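Local coordinates for uncharacterized tRNA/rRNA methyltransferase HI_0380 (Haemophilus influenzae, PDB 3ILK), which probably binds RNA and transfers methyl groups to it from S-adenosyl-L-methionine, as a member of the TrmH family of RNA methyltransferases, at residues 37-42 with 69-74. Sequence-based numbering, arbitrary orientation.
Sequences CLVSPK and DEAVDD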
ATOM      1  N   CYS A  37       9.910  -6.551 -25.853  1.00 22.02           N
ATOM      2  CA  CYS A  37      10.850  -6.371 -26.954  1.00 22.70           C
ATOM      3  C   CYS A  37      12.288  -6.281 -26.423  1.00 23.77           C
ATOM      4  O   CYS A  37      12.577  -5.480 -25.503  1.00 24.85           O
ATOM      5  CB  CYS A  37      10.452  -5.115 -27.712  1.00 22.26           C
ATOM      6  SG  CYS A  37      11.471  -4.676 -29.118  1.00 26.06           S
ATOM      7  N   LEU A  38      13.158  -7.132 -26.976  1.00 21.91           N
ATOM      8  CA  LEU A  38      14.608  -7.187 -26.731  1.00 21.56           C
ATOM      9  C   LEU A  38      15.436  -6.532 -27.864  1.00 21.42           C
ATOM     10  O   LEU A  38      15.186  -6.816 -29.051  1.00 19.83           O
ATOM     11  CB  LEU A  38      15.034  -8.646 -26.528  1.00 20.05           C
ATOM     12  CG  LEU A  38      14.143  -9.529 -25.611  1.00 20.24           C
ATOM     13  CD1 LEU A  38      14.722 -10.958 -25.505  1.00 18.03           C
ATOM     14  CD2 LEU A  38      13.993  -8.877 -24.196  1.00 19.06           C
ATOM     15  N   VAL A  39      16.351  -5.619 -27.492  1.00 21.60           N
ATOM     16  CA  VAL A  39      17.335  -5.058 -28.428  1.00 22.20           C
ATOM     17  C   VAL A  39      18.640  -5.767 -28.195  1.00 23.40           C
ATOM     18  O   VAL A  39      19.202  -5.725 -27.084  1.00 24.69           O
ATOM     19  CB  VAL A  39      17.484  -3.552 -28.298  1.00 23.16           C
ATOM     20  CG1 VAL A  39      18.444  -2.931 -29.389  1.00 18.93           C
ATOM     21  CG2 VAL A  39      16.048  -2.825 -28.380  1.00 22.34           C
ATOM     22  N   SER A  40      19.121  -6.472 -29.220  1.00 23.62           N
ATOM     23  CA  SER A  40      20.431  -7.118 -29.133  1.00 23.83           C
ATOM     24  C   SER A  40      20.677  -7.748 -27.765  1.00 22.47           C
ATOM     25  O   SER A  40      21.623  -7.365 -27.100  1.00 23.36           O
ATOM     26  CB  SER A  40      21.567  -6.118 -29.359  1.00 23.73           C
ATOM     27  OG  SER A  40      21.535  -5.690 -30.685  1.00 31.05           O
ATOM     28  N   PRO A  41      19.817  -8.682 -27.346  1.00 20.76           N
ATOM     29  CA  PRO A  41      20.154  -9.401 -26.147  1.00 20.95           C
ATOM     30  C   PRO A  41      21.436 -10.144 -26.418  1.00 21.16           C
ATOM     31  O   PRO A  41      21.721 -10.590 -27.562  1.00 20.17           O
ATOM     32  CB  PRO A  41      18.995 -10.404 -25.986  1.00 19.07           C
ATOM     33  CG  PRO A  41      18.498 -10.607 -27.386  1.00 17.31           C
ATOM     34  CD  PRO A  41      18.596  -9.219 -27.982  1.00 21.21           C
ATOM     35  N   LYS A  42      22.219 -10.290 -25.372  1.00 22.57           N
ATOM     36  CA  LYS A  42      23.484 -11.006 -25.503  1.00 21.57           C
ATOM     37  C   LYS A  42      23.202 -12.479 -25.689  1.00 22.46           C
ATOM     38  O   LYS A  42      23.929 -13.220 -26.383  1.00 22.24           O
ATOM     39  CB  LYS A  42      24.279 -10.757 -24.236  1.00 22.76           C
ATOM     40  CG  LYS A  42      25.623 -11.452 -24.165  1.00 22.66           C
ATOM     41  CD  LYS A  42      26.352 -10.941 -22.930  1.00 27.23           C
ATOM     42  CE  LYS A  42      27.820 -11.363 -22.967  1.00 32.16           C
ATOM     43  NZ  LYS A  42      27.890 -12.779 -23.368  1.00 35.21           N
ATOM     44  N   ASP A  69      15.361   2.257 -32.840  1.00 23.46           N
ATOM     45  CA  ASP A  69      14.317   2.665 -33.784  1.00 24.44           C
ATOM     46  C   ASP A  69      13.310   1.561 -34.091  1.00 25.04           C
ATOM     47  O   ASP A  69      12.093   1.788 -34.028  1.00 26.02           O
ATOM     48  CB  ASP A  69      14.948   3.219 -35.084  1.00 24.84           C
ATOM     49  CG  ASP A  69      15.470   4.627 -34.899  1.00 27.68           C
ATOM     50  OD1 ASP A  69      15.416   5.123 -33.761  1.00 29.69           O
ATOM     51  OD2 ASP A  69      15.940   5.246 -35.870  1.00 33.38           O
ATOM     52  N   GLU A  70      13.792   0.359 -34.374  1.00 25.49           N
ATOM     53  CA  GLU A  70      12.869  -0.760 -34.583  1.00 26.40           C
ATOM     54  C   GLU A  70      12.129  -1.073 -33.268  1.00 26.27           C
ATOM     55  O   GLU A  70      10.891  -1.261 -33.279  1.00 23.87           O
ATOM     56  CB  GLU A  70      13.591  -1.994 -35.141  1.00 25.94           C
ATOM     57  CG  GLU A  70      13.986  -1.806 -36.577  1.00 29.07           C
ATOM     58  CD  GLU A  70      15.098  -2.750 -37.002  1.00 35.11           C
ATOM     59  OE1 GLU A  70      14.906  -3.443 -38.014  1.00 38.39           O
ATOM     60  OE2 GLU A  70      16.168  -2.779 -36.343  1.00 36.68           O
ATOM     61  N   ALA A  71      12.869  -1.046 -32.145  1.00 25.02           N
ATOM     62  CA  ALA A  71      12.284  -1.406 -30.846  1.00 25.77           C
ATOM     63  C   ALA A  71      11.090  -0.532 -30.487  1.00 26.28           C
ATOM     64  O   ALA A  71      10.209  -0.988 -29.806  1.00 28.13           O
ATOM     65  CB  ALA A  71      13.316  -1.394 -29.723  1.00 25.41           C
ATOM     66  N   VAL A  72      11.053   0.712 -30.968  1.00 26.66           N
ATOM     67  CA  VAL A  72       9.957   1.629 -30.649  1.00 25.13           C
ATOM     68  C   VAL A  72       9.073   1.953 -31.832  1.00 25.85           C
ATOM     69  O   VAL A  72       8.225   2.864 -31.748  1.00 26.44           O
ATOM     70  CB  VAL A  72      10.461   2.961 -30.058  1.00 25.30           C
ATOM     71  CG1 VAL A  72      11.228   2.758 -28.724  1.00 24.45           C
ATOM     72  CG2 VAL A  72      11.300   3.755 -31.100  1.00 26.67           C
ATOM     73  N   ASP A  73       9.276   1.233 -32.936  1.00 26.40           N
ATOM     74  CA  ASP A  73       8.405   1.273 -34.130  1.00 27.98           C
ATOM     75  C   ASP A  73       6.922   1.352 -33.704  1.00 26.71           C
ATOM     76  O   ASP A  73       6.442   0.533 -32.910  1.00 25.75           O
ATOM     77  CB  ASP A  73       8.655  -0.019 -34.952  1.00 29.00           C
ATOM     78  CG  ASP A  73       7.756  -0.146 -36.208  1.00 33.28           C
ATOM     79  OD1 ASP A  73       6.852  -1.021 -36.227  1.00 35.36           O
ATOM     80  OD2 ASP A  73       7.997   0.584 -37.189  1.00 34.42           O
ATOM     81  N   ASP A  74       6.196   2.338 -34.219  1.00 26.35           N
ATOM     82  CA  ASP A  74       4.769   2.349 -34.006  1.00 26.24           C
ATOM     83  C   ASP A  74       4.333   2.681 -32.581  1.00 25.80           C
ATOM     84  O   ASP A  74       3.170   2.466 -32.240  1.00 25.99           O
ATOM     85  CB  ASP A  74       4.133   1.016 -34.434  1.00 27.46           C
ATOM     86  CG  ASP A  74       2.797   1.206 -35.151  1.00 31.66           C
ATOM     87  OD1 ASP A  74       1.793   0.543 -34.776  1.00 37.33           O
ATOM     88  OD2 ASP A  74       2.755   2.029 -36.085  1.00 35.18           O
TER
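Ala71, in the short helix 68-71, is the residue of 69-74 that meets strand 35-39, through Cys37 and Val39. Of the residues before it, Asp69 is held elsewhere, its OD1 in a salt bridge to Lys127 NZ. Ala71 points its methyl at the strand, where CB lies 3.4 Å from Val39 CG2, a close approach for two methyl carbons. The same CB is 3.8 Å from Cys37 SG, and that sulfur also stands 3.8 Å from Ala71 CA, so the sulfur sits across the CA-CB bond of Ala71, equally far from both atoms. Cys37 and Val39 alternate with Leu38, which points to the other face of the sheet, as expected of a strand. This is the parallel sheet of a SPOUT-type fold, with strand 35-39 between 8-13 and 63-65; Val11 and Val65 from those neighbours also touch Ala71. In Val39, with CG1 opposite the backbone N (chi1 -175°), CG2 is the branch that turns to the helix. Further along, Asp73 N bonds to Glu70 O at 3.0 Å. Arg9 NH1 then takes the carbonyls of Ala71 and Asp73, tying this part of the chain to strand 8-13, and Asp74 OD1 pairs with Lys108 NZ in a salt bridge.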